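Local coordinates for protein tail component (Lactobacillus phage J-1, PDB 5LY8) that probably helps the phage recognise its bacterial host, as the second carbohydrate-binding module of an evolved distal tail protein that also holds magnesium ions, at residues Arg99-Thr104 and Ser223-Asp228; Arg111-Leu116 and Thr210-Gly215; Gly166-Val171 and Phe181-Ile186. All blocks are in the same frame, centred on the assembly; numbering follows the deposited sequence.

Interaction 1. Residues Arg99-Thr104 and Ser223-Asp228. With MG (magnesium ion), chain C.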
loop_
_atom_site.group_PDB
_atom_site.type_symbol
_atom_site.label_atom_id
_atom_site.label_comp_id
_atom_site.label_asym_id
_atom_site.label_seq_id
_atom_site.Cartn_x
_atom_site.Cartn_y
_atom_site.Cartn_z
ATOM N N ARG A 99 -6.287 -6.471 1.120
ATOM C CA ARG A 99 -5.995 -7.893 1.321
ATOM C C ARG A 99 -5.117 -8.388 0.198
ATOM O O ARG A 99 -5.446 -8.174 -0.971
ATOM C CB ARG A 99 -7.296 -8.694 1.355
ATOM C CG ARG A 99 -7.037 -10.164 1.633
ATOM C CD ARG A 99 -8.307 -10.900 1.976
ATOM N NE ARG A 99 -8.027 -12.335 2.026
ATOM C CZ ARG A 99 -8.691 -13.210 2.775
ATOM N NH1 ARG A 99 -9.694 -12.806 3.551
ATOM N NH2 ARG A 99 -8.345 -14.495 2.766
ATOM N N VAL A 100 -4.024 -9.080 0.542
ATOM C CA VAL A 100 -3.099 -9.620 -0.451
ATOM C C VAL A 100 -2.783 -11.072 -0.109
ATOM O O VAL A 100 -2.972 -11.532 1.026
ATOM C CB VAL A 100 -1.765 -8.808 -0.515
ATOM C CG1 VAL A 100 -2.004 -7.382 -1.015
ATOM C CG2 VAL A 100 -1.042 -8.791 0.840
ATOM N N ASN A 101 -2.265 -11.787 -1.098
ATOM C CA ASN A 101 -1.660 -13.077 -0.884
ATOM C C ASN A 101 -0.258 -12.907 -1.467
ATOM O O ASN A 101 -0.103 -12.471 -2.612
ATOM C CB ASN A 101 -2.435 -14.184 -1.571
ATOM C CG ASN A 101 -1.846 -15.557 -1.311
ATOM O OD1 ASN A 101 -2.397 -16.367 -0.538
ATOM N ND2 ASN A 101 -0.772 -15.871 -1.940
ATOM N N VAL A 102 0.748 -13.194 -0.655
ATOM C CA VAL A 102 2.082 -12.914 -1.120
ATOM C C VAL A 102 3.012 -14.026 -0.679
ATOM O O VAL A 102 2.843 -14.600 0.407
ATOM C CB VAL A 102 2.484 -11.441 -0.699
ATOM C CG1 VAL A 102 2.392 -11.184 0.810
ATOM C CG2 VAL A 102 3.827 -11.010 -1.289
ATOM N N GLY A 103 3.921 -14.391 -1.572
ATOM C CA GLY A 103 4.897 -15.433 -1.309
ATOM C C GLY A 103 6.177 -15.105 -2.031
ATOM O O GLY A 103 6.148 -14.467 -3.068
ATOM N N THR A 104 7.322 -15.599 -1.485
ATOM C CA THR A 104 8.589 -15.301 -2.142
ATOM C C THR A 104 9.550 -16.491 -2.001
ATOM O O THR A 104 9.261 -17.510 -1.346
ATOM C CB THR A 104 9.143 -13.917 -1.670
ATOM O OG1 THR A 104 10.286 -13.509 -2.460
ATOM C CG2 THR A 104 9.509 -13.882 -0.175
ATOM N N SER A 223 5.452 -13.936 -5.858
ATOM C CA SER A 223 4.051 -14.275 -6.108
ATOM C C SER A 223 3.196 -13.293 -5.350
ATOM O O SER A 223 3.336 -13.144 -4.144
ATOM C CB SER A 223 3.738 -15.689 -5.649
ATOM O OG SER A 223 4.463 -16.642 -6.419
ATOM N N ILE A 224 2.360 -12.533 -6.078
ATOM C CA ILE A 224 1.565 -11.503 -5.444
ATOM C C ILE A 224 0.197 -11.406 -6.066
ATOM O O ILE A 224 0.071 -11.392 -7.286
ATOM C CB ILE A 224 2.327 -10.133 -5.521
ATOM C CG1 ILE A 224 1.557 -8.974 -4.873
ATOM C CG2 ILE A 224 2.746 -9.763 -6.948
ATOM C CD1 ILE A 224 1.287 -9.139 -3.410
ATOM N N ASN A 225 -0.835 -11.333 -5.215
ATOM C CA ASN A 225 -2.159 -11.059 -5.717
ATOM C C ASN A 225 -2.908 -10.193 -4.713
ATOM O O ASN A 225 -2.513 -10.121 -3.541
ATOM C CB ASN A 225 -2.894 -12.317 -6.168
ATOM C CG ASN A 225 -3.305 -13.264 -5.096
ATOM O OD1 ASN A 225 -4.017 -12.880 -4.159
ATOM N ND2 ASN A 225 -2.844 -14.509 -5.202
ATOM N N TRP A 226 -3.940 -9.482 -5.176
ATOM C CA TRP A 226 -4.626 -8.449 -4.400
ATOM C C TRP A 226 -6.096 -8.808 -4.445
ATOM O O TRP A 226 -6.699 -8.869 -5.521
ATOM C CB TRP A 226 -4.324 -7.131 -5.093
ATOM C CG TRP A 226 -4.908 -5.882 -4.506
ATOM C CD1 TRP A 226 -5.233 -5.631 -3.199
ATOM C CD2 TRP A 226 -5.122 -4.660 -5.220
ATOM N NE1 TRP A 226 -5.642 -4.316 -3.062
ATOM C CE2 TRP A 226 -5.590 -3.709 -4.293
ATOM C CE3 TRP A 226 -4.995 -4.286 -6.570
ATOM C CZ2 TRP A 226 -5.941 -2.409 -4.678
ATOM C CZ3 TRP A 226 -5.316 -2.996 -6.946
ATOM C CH2 TRP A 226 -5.787 -2.074 -6.009
ATOM N N GLN A 227 -6.664 -9.149 -3.277
ATOM C CA GLN A 227 -7.992 -9.763 -3.220
ATOM C C GLN A 227 -9.118 -8.833 -2.816
ATOM O O GLN A 227 -10.281 -9.169 -3.051
ATOM C CB GLN A 227 -7.985 -11.005 -2.299
ATOM C CG GLN A 227 -6.793 -11.935 -2.585
ATOM C CD GLN A 227 -6.944 -13.382 -2.181
ATOM O OE1 GLN A 227 -7.956 -13.799 -1.560
ATOM N NE2 GLN A 227 -5.938 -14.181 -2.577
ATOM N N ASP A 228 -8.808 -7.674 -2.227
ATOM C CA ASP A 228 -9.848 -6.775 -1.748
ATOM C C ASP A 228 -9.196 -5.457 -1.418
ATOM O O ASP A 228 -8.030 -5.416 -0.993
ATOM C CB ASP A 228 -10.510 -7.365 -0.474
ATOM C CG ASP A 228 -11.849 -6.741 -0.135
ATOM O OD1 ASP A 228 -12.844 -7.080 -0.805
ATOM O OD2 ASP A 228 -11.880 -5.833 0.735
HETATM MG MG MG C . -12.103 -10.348 -3.900
HETATM O O HOH W 1 -7.379 -15.698 0.343
HETATM O O HOH W 2 -13.193 -9.549 -1.881
HETATM O O HOH W 3 -14.290 -11.451 -4.344
HETATM O O HOH W 4 -11.938 -12.486 -2.739
#
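Ile224 CD1 fills the apolar centre, lying 3.8 Å from Val102 CB and also touching Val100 CB; chi2 near 62° sets CD1 there. Beside them the edge of the Trp226 indole meets a carbonyl, with CD1 3.4 Å from Arg99 O near the ring plane. Arg99 O also accepts from Gln227 N at 2.8 Å, where a beta bulge shifts the antiparallel register by one residue. On the polar face, Asn225 OD1 takes a nearly straight hydrogen bond from Gln227 NE2 (2.8 Å, 167°), with the acceptor oxygen close to the plane of the Gln227 amide. Asn101 CB rests against this pair, 3.3 Å from Asn225 OD1. Farther out, one water links Arg99 NH2 to Gln227 OE1, while the guanidinium and amide planes are only 12° apart. At the bulge, Gln227 O binds the magnesium ion at 2.3 Å; Asp21 and Gly59 supply two further ligands, and Asp228 OD1 accepts from a metal-bound water and pairs with His19. Strand 166-175 flanks strand 94-103 in this antiparallel sheet, and the Val100 and Ile224 face packs on strand 110-118 of the other sheet.

Interaction 2. Residues Arg111-Leu116 and Thr210-Gly215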
loop_
_atom_site.group_PDB
_atom_site.type_symbol
_atom_site.label_atom_id
_atom_site.label_comp_id
_atom_site.label_asym_id
_atom_site.label_seq_id
_atom_site.Cartn_x
_atom_site.Cartn_y
_atom_site.Cartn_z
ATOM N N ARG A 111 7.883 -5.871 -4.874
ATOM C CA ARG A 111 7.501 -4.817 -3.943
ATOM C C ARG A 111 6.039 -4.509 -4.147
ATOM O O ARG A 111 5.557 -4.541 -5.281
ATOM C CB ARG A 111 8.348 -3.536 -4.229
ATOM C CG ARG A 111 7.915 -2.277 -3.501
ATOM C CD ARG A 111 8.817 -1.093 -3.892
ATOM N NE ARG A 111 8.563 0.072 -3.038
ATOM C CZ ARG A 111 9.088 0.263 -1.845
ATOM N NH1 ARG A 111 9.969 -0.605 -1.352
ATOM N NH2 ARG A 111 8.731 1.307 -1.123
ATOM N N PHE A 112 5.341 -4.131 -3.061
ATOM C CA PHE A 112 4.066 -3.443 -3.208
ATOM C C PHE A 112 4.040 -2.229 -2.317
ATOM O O PHE A 112 4.722 -2.185 -1.289
ATOM C CB PHE A 112 2.813 -4.319 -3.019
ATOM C CG PHE A 112 2.580 -4.931 -1.668
ATOM C CD1 PHE A 112 2.236 -4.142 -0.576
ATOM C CD2 PHE A 112 2.555 -6.308 -1.512
ATOM C CE1 PHE A 112 1.963 -4.722 0.667
ATOM C CE2 PHE A 112 2.220 -6.885 -0.284
ATOM C CZ PHE A 112 1.906 -6.089 0.789
ATOM N N GLU A 113 3.274 -1.226 -2.751
ATOM C CA GLU A 113 2.977 -0.026 -1.979
ATOM C C GLU A 113 1.488 0.168 -1.930
ATOM O O GLU A 113 0.818 0.086 -2.968
ATOM C CB GLU A 113 3.611 1.229 -2.591
ATOM C CG GLU A 113 5.123 1.234 -2.540
ATOM C CD GLU A 113 5.754 2.487 -3.106
ATOM O OE1 GLU A 113 5.021 3.434 -3.494
ATOM O OE2 GLU A 113 7.010 2.507 -3.177
ATOM N N PHE A 114 0.972 0.476 -0.734
ATOM C CA PHE A 114 -0.388 0.970 -0.539
ATOM C C PHE A 114 -0.215 2.374 0.033
ATOM O O PHE A 114 0.286 2.545 1.156
ATOM C CB PHE A 114 -1.225 0.067 0.361
ATOM C CG PHE A 114 -1.525 -1.257 -0.306
ATOM C CD1 PHE A 114 -2.357 -1.317 -1.405
ATOM C CD2 PHE A 114 -0.929 -2.426 0.132
ATOM C CE1 PHE A 114 -2.614 -2.538 -2.050
ATOM C CE2 PHE A 114 -1.199 -3.657 -0.502
ATOM C CZ PHE A 114 -2.053 -3.701 -1.581
ATOM N N ASN A 115 -0.585 3.383 -0.775
ATOM C CA ASN A 115 -0.311 4.781 -0.491
ATOM C C ASN A 115 -1.545 5.619 -0.380
ATOM O O ASN A 115 -2.506 5.419 -1.134
ATOM C CB ASN A 115 0.531 5.349 -1.666
ATOM C CG ASN A 115 1.851 4.651 -1.832
ATOM O OD1 ASN A 115 2.357 4.057 -0.883
ATOM N ND2 ASN A 115 2.416 4.677 -3.029
ATOM N N LEU A 116 -1.499 6.581 0.550
ATOM C CA LEU A 116 -2.519 7.618 0.702
ATOM C C LEU A 116 -1.825 8.934 0.390
ATOM O O LEU A 116 -0.694 9.178 0.841
ATOM C CB LEU A 116 -3.124 7.612 2.102
ATOM C CG LEU A 116 -3.918 6.334 2.400
ATOM C CD1 LEU A 116 -4.246 6.241 3.853
ATOM C CD2 LEU A 116 -5.203 6.232 1.552
ATOM N N THR A 210 -3.206 5.183 -3.964
ATOM C CA THR A 210 -2.566 4.446 -5.047
ATOM C C THR A 210 -2.074 3.117 -4.509
ATOM O O THR A 210 -1.475 3.074 -3.432
ATOM C CB THR A 210 -1.342 5.202 -5.615
ATOM O OG1 THR A 210 -1.761 6.438 -6.203
ATOM C CG2 THR A 210 -0.582 4.383 -6.691
ATOM N N ALA A 211 -2.271 2.039 -5.283
ATOM C CA ALA A 211 -1.685 0.722 -5.021
ATOM C C ALA A 211 -0.736 0.418 -6.202
ATOM O O ALA A 211 -1.167 0.563 -7.362
ATOM C CB ALA A 211 -2.769 -0.329 -4.912
ATOM N N TRP A 212 0.523 0.033 -5.928
ATOM C CA TRP A 212 1.516 -0.164 -6.980
ATOM C C TRP A 212 2.221 -1.481 -6.721
ATOM O O TRP A 212 2.612 -1.769 -5.591
ATOM C CB TRP A 212 2.487 1.033 -6.980
ATOM C CG TRP A 212 3.615 0.997 -7.965
ATOM C CD1 TRP A 212 3.546 0.698 -9.305
ATOM C CD2 TRP A 212 4.983 1.304 -7.689
ATOM N NE1 TRP A 212 4.792 0.825 -9.885
ATOM C CE2 TRP A 212 5.695 1.193 -8.907
ATOM C CE3 TRP A 212 5.684 1.641 -6.518
ATOM C CZ2 TRP A 212 7.064 1.463 -8.998
ATOM C CZ3 TRP A 212 7.047 1.889 -6.611
ATOM C CH2 TRP A 212 7.730 1.778 -7.828
ATOM N N PHE A 213 2.430 -2.273 -7.797
ATOM C CA PHE A 213 2.966 -3.623 -7.681
ATOM C C PHE A 213 4.145 -3.867 -8.632
ATOM O O PHE A 213 4.040 -4.631 -9.594
ATOM C CB PHE A 213 1.859 -4.635 -7.964
ATOM C CG PHE A 213 0.692 -4.560 -7.030
ATOM C CD1 PHE A 213 -0.369 -3.684 -7.277
ATOM C CD2 PHE A 213 0.668 -5.316 -5.877
ATOM C CE1 PHE A 213 -1.457 -3.621 -6.409
ATOM C CE2 PHE A 213 -0.411 -5.230 -4.995
ATOM C CZ PHE A 213 -1.457 -4.374 -5.265
ATOM N N PRO A 214 5.296 -3.258 -8.364
ATOM C CA PRO A 214 6.435 -3.408 -9.281
ATOM C C PRO A 214 7.358 -4.597 -9.040
ATOM O O PRO A 214 7.502 -5.102 -7.924
ATOM C CB PRO A 214 7.230 -2.110 -9.050
ATOM C CG PRO A 214 6.989 -1.831 -7.556
ATOM C CD PRO A 214 5.553 -2.215 -7.337
ATOM N N GLY A 215 8.029 -4.979 -10.123
ATOM C CA GLY A 215 9.208 -5.830 -10.101
ATOM C C GLY A 215 10.422 -4.975 -10.433
ATOM O O GLY A 215 10.287 -3.796 -10.772
#
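Arg111-Leu116 and Thr210-Gly215 run antiparallel, their strand axes 4.8 Å apart at closest. Glu113 with Trp212 and Asn115 with Thr210 are hydrogen-bonded pairs, each joined by two backbone bonds, and Phe114 with Ala211 is the non-hydrogen-bonded pair between them. At Pro214 the regular pairing gives way to a single bond, Arg111 N to Pro214 O at 3.2 Å. Pro214 CD sits close to Arg111 O (3.1 Å), and its CG lies 3.4 Å above the Trp212 ring plane, over the centre. Glu113 comes to the same indole at its edge: CD is 3.5 Å from Trp212 CE3, with carboxylate and ring planes 78° apart. On the other face of the sheet, Phe114 CE1 touches Ala211 CB at 3.6 Å, and Phe114 CZ meets Phe213 CZ at 3.8 Å. Phe213 also packs against Phe112 CB, and its ring and that of Phe114 both meet Trp226 of the facing sheet.

The Glu113 carboxylate is buried but well supplied with donors. Arg111 approaches side-on, giving both NE and NH2 to the single oxygen OE2 from the anti side, while Asn115 ND2 donates almost straight to Glu113 OE1 (2.9 Å, 175°). Asn115 OD1 is in turn hydrogen-bonded to Ser125 OG, and ND2 also to Val35 O. Backbone N-H groups of Ala37 and Phe38 add a bond to OE1 and OE2 respectively. So many donors around one carboxylate, including a guanidinium, would be expected to stabilise its negative charge inside the protein and fix its rotation beside the tryptophan edge.

Interaction 3. Residues Gly166-Val171 and Phe181-Ile186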
loop_
_atom_site.group_PDB
_atom_site.type_symbol
_atom_site.label_atom_id
_atom_site.label_comp_id
_atom_site.label_asym_id
_atom_site.label_seq_id
_atom_site.Cartn_x
_atom_site.Cartn_y
_atom_site.Cartn_z
ATOM N N GLY A 166 1.490 -16.363 2.251
ATOM C CA GLY A 166 0.067 -16.524 2.507
ATOM C C GLY A 166 -0.716 -15.243 2.485
ATOM O O GLY A 166 -0.336 -14.278 1.828
ATOM N N ASN A 167 -1.837 -15.248 3.186
ATOM C CA ASN A 167 -2.816 -14.181 3.171
ATOM C C ASN A 167 -2.607 -13.142 4.253
ATOM O O ASN A 167 -2.463 -13.474 5.434
ATOM C CB ASN A 167 -4.221 -14.813 3.337
ATOM C CG ASN A 167 -4.558 -15.773 2.206
ATOM O OD1 ASN A 167 -4.624 -15.371 1.035
ATOM N ND2 ASN A 167 -4.759 -17.065 2.544
ATOM N N TYR A 168 -2.599 -11.854 3.854
ATOM C CA TYR A 168 -2.383 -10.773 4.801
ATOM C C TYR A 168 -3.320 -9.617 4.527
ATOM O O TYR A 168 -3.708 -9.395 3.371
ATOM C CB TYR A 168 -0.931 -10.225 4.645
ATOM C CG TYR A 168 0.157 -11.168 5.113
ATOM C CD1 TYR A 168 0.680 -12.141 4.266
ATOM C CD2 TYR A 168 0.631 -11.118 6.423
ATOM C CE1 TYR A 168 1.628 -13.057 4.717
ATOM C CE2 TYR A 168 1.629 -11.978 6.856
ATOM C CZ TYR A 168 2.100 -12.957 6.012
ATOM O OH TYR A 168 3.053 -13.839 6.457
ATOM N N ASN A 169 -3.676 -8.870 5.586
ATOM C CA ASN A 169 -4.349 -7.587 5.424
ATOM C C ASN A 169 -3.319 -6.505 5.701
ATOM O O ASN A 169 -2.770 -6.442 6.804
ATOM C CB ASN A 169 -5.540 -7.416 6.368
ATOM C CG ASN A 169 -6.792 -8.078 5.862
ATOM O OD1 ASN A 169 -7.562 -8.684 6.637
ATOM N ND2 ASN A 169 -7.041 -7.986 4.577
ATOM N N ALA A 170 -3.020 -5.676 4.703
ATOM C CA ALA A 170 -2.125 -4.525 4.853
ATOM C C ALA A 170 -3.011 -3.340 5.169
ATOM O O ALA A 170 -3.922 -3.011 4.396
ATOM C CB ALA A 170 -1.336 -4.280 3.568
ATOM N N VAL A 171 -2.795 -2.710 6.336
ATOM C CA VAL A 171 -3.699 -1.681 6.810
ATOM C C VAL A 171 -2.964 -0.424 7.193
ATOM O O VAL A 171 -1.907 -0.478 7.843
ATOM C CB VAL A 171 -4.469 -2.211 8.057
ATOM C CG1 VAL A 171 -5.517 -1.204 8.525
ATOM C CG2 VAL A 171 -5.103 -3.579 7.794
ATOM N N PHE A 181 0.402 1.252 10.952
ATOM C CA PHE A 181 0.564 0.364 9.825
ATOM C C PHE A 181 0.478 -1.052 10.356
ATOM O O PHE A 181 1.151 -1.380 11.361
ATOM C CB PHE A 181 1.943 0.560 9.220
ATOM C CG PHE A 181 2.198 1.905 8.603
ATOM C CD1 PHE A 181 2.597 2.985 9.386
ATOM C CD2 PHE A 181 2.050 2.091 7.243
ATOM C CE1 PHE A 181 2.832 4.228 8.798
ATOM C CE2 PHE A 181 2.286 3.331 6.662
ATOM C CZ PHE A 181 2.678 4.389 7.438
ATOM N N ARG A 182 -0.309 -1.912 9.702
ATOM C CA ARG A 182 -0.391 -3.302 10.119
ATOM C C ARG A 182 -0.208 -4.216 8.931
ATOM O O ARG A 182 -0.580 -3.894 7.804
ATOM C CB ARG A 182 -1.749 -3.653 10.720
ATOM C CG ARG A 182 -2.165 -2.738 11.872
ATOM C CD ARG A 182 -3.159 -3.362 12.835
ATOM N NE ARG A 182 -4.228 -4.065 12.124
ATOM C CZ ARG A 182 -5.419 -3.546 11.847
ATOM N NH1 ARG A 182 -5.715 -2.301 12.218
ATOM N NH2 ARG A 182 -6.318 -4.256 11.179
ATOM N N LEU A 183 0.320 -5.400 9.221
ATOM C CA LEU A 183 0.359 -6.496 8.271
ATOM C C LEU A 183 -0.219 -7.682 9.040
ATOM O O LEU A 183 0.498 -8.441 9.702
ATOM C CB LEU A 183 1.763 -6.767 7.716
ATOM C CG LEU A 183 1.823 -7.696 6.541
ATOM C CD1 LEU A 183 1.337 -7.000 5.276
ATOM C CD2 LEU A 183 3.250 -8.218 6.362
ATOM N N ASP A 184 -1.546 -7.826 8.982
ATOM C CA ASP A 184 -2.236 -8.859 9.738
ATOM C C ASP A 184 -2.087 -10.213 9.070
ATOM O O ASP A 184 -2.367 -10.336 7.874
ATOM C CB ASP A 184 -3.728 -8.541 9.856
ATOM C CG ASP A 184 -4.124 -7.284 10.596
ATOM O OD1 ASP A 184 -3.285 -6.741 11.357
ATOM O OD2 ASP A 184 -5.311 -6.908 10.515
ATOM N N ARG A 185 -1.678 -11.234 9.846
ATOM C CA ARG A 185 -1.564 -12.598 9.358
ATOM C C ARG A 185 -2.947 -13.229 9.405
ATOM O O ARG A 185 -3.372 -13.694 10.463
ATOM C CB ARG A 185 -0.663 -13.429 10.275
ATOM C CG ARG A 185 0.805 -13.199 10.159
ATOM C CD ARG A 185 1.585 -14.405 10.684
ATOM N NE ARG A 185 1.105 -14.779 12.015
ATOM C CZ ARG A 185 1.603 -15.756 12.760
ATOM N NH1 ARG A 185 2.646 -16.460 12.332
ATOM N NH2 ARG A 185 1.079 -16.023 13.951
ATOM N N ILE A 186 -3.674 -13.227 8.298
ATOM C CA ILE A 186 -5.019 -13.793 8.207
ATOM C C ILE A 186 -4.991 -15.312 8.520
ATOM O O ILE A 186 -5.871 -15.807 9.216
ATOM C CB ILE A 186 -5.658 -13.502 6.798
ATOM C CG1 ILE A 186 -5.799 -11.977 6.531
ATOM C CG2 ILE A 186 -7.027 -14.247 6.619
ATOM C CD1 ILE A 186 -6.219 -11.619 5.140
HETATM O O HOH W 5 -7.291 -8.397 9.440
#
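Tyr168 and Leu183 form the tight side of a beta hairpin in which strands 166-175 and 178-185 pair antiparallel. Tyr168 CD2 lies 3.6 Å from Leu183 CG, the two side chains crossing obliquely, and CE2 of the same ring touches Arg185 CG. Leu183 CD1 then turns to Ala170 CB. This face looks inward: Ala170 packs on Leu126 and Leu183 on Leu158, both of the other sheet. The Arg185 guanidinium leads away from the strand pair, its NE hydrogen-bonded to Gly189 O and the group in cation-pi contact with Tyr162, while Tyr168 OH bonds Arg164 O.

The opposite face is more polar and includes water. Here Arg182 forms a side-on salt bridge with Asp184, NE to OD1 and NH2 to OD2, each bond 2.9 Å long and nearly straight at 167°. Both carboxylate oxygens are met on their syn sides, and both lie in the guanidinium plane. A bend at chi3 (-44°) sets NE for this grip. The guanidinium lies beside Val171, whose CG1 stands 3.7 Å above one face, offset toward the rim. Ile186 closes the end of the pairing: its N bonds Asn167 O, and its CD1 lies against the Asn169 amide, the two side chains crossing at about a right angle. Out over this face, a water donates to both Asn169 OD1, at 2.8 Å, and Asp184 OD2, at 2.7 Å.

Overall arrangement
From the N terminus, 99-104 comes first and 111-116 soon after, the chain having crossed from one sheet of the sandwich to the other. Hairpin 166-171 with 181-186 closes the short loop of interaction 3. Then 210-215 returns to 111-116, closing interaction 2 around that hairpin, and 223-228 returns to 99-104, so interaction 1 encloses both; the three loops nest without crossing. Interactions 1 and 3 belong to one sheet, joined where strand 94-103 bonds strand 166-175. Interaction 2 lies in the facing sheet, and Trp226 and Ile224 meet its phenylalanines across the core, with Phe114 also touching Ala170.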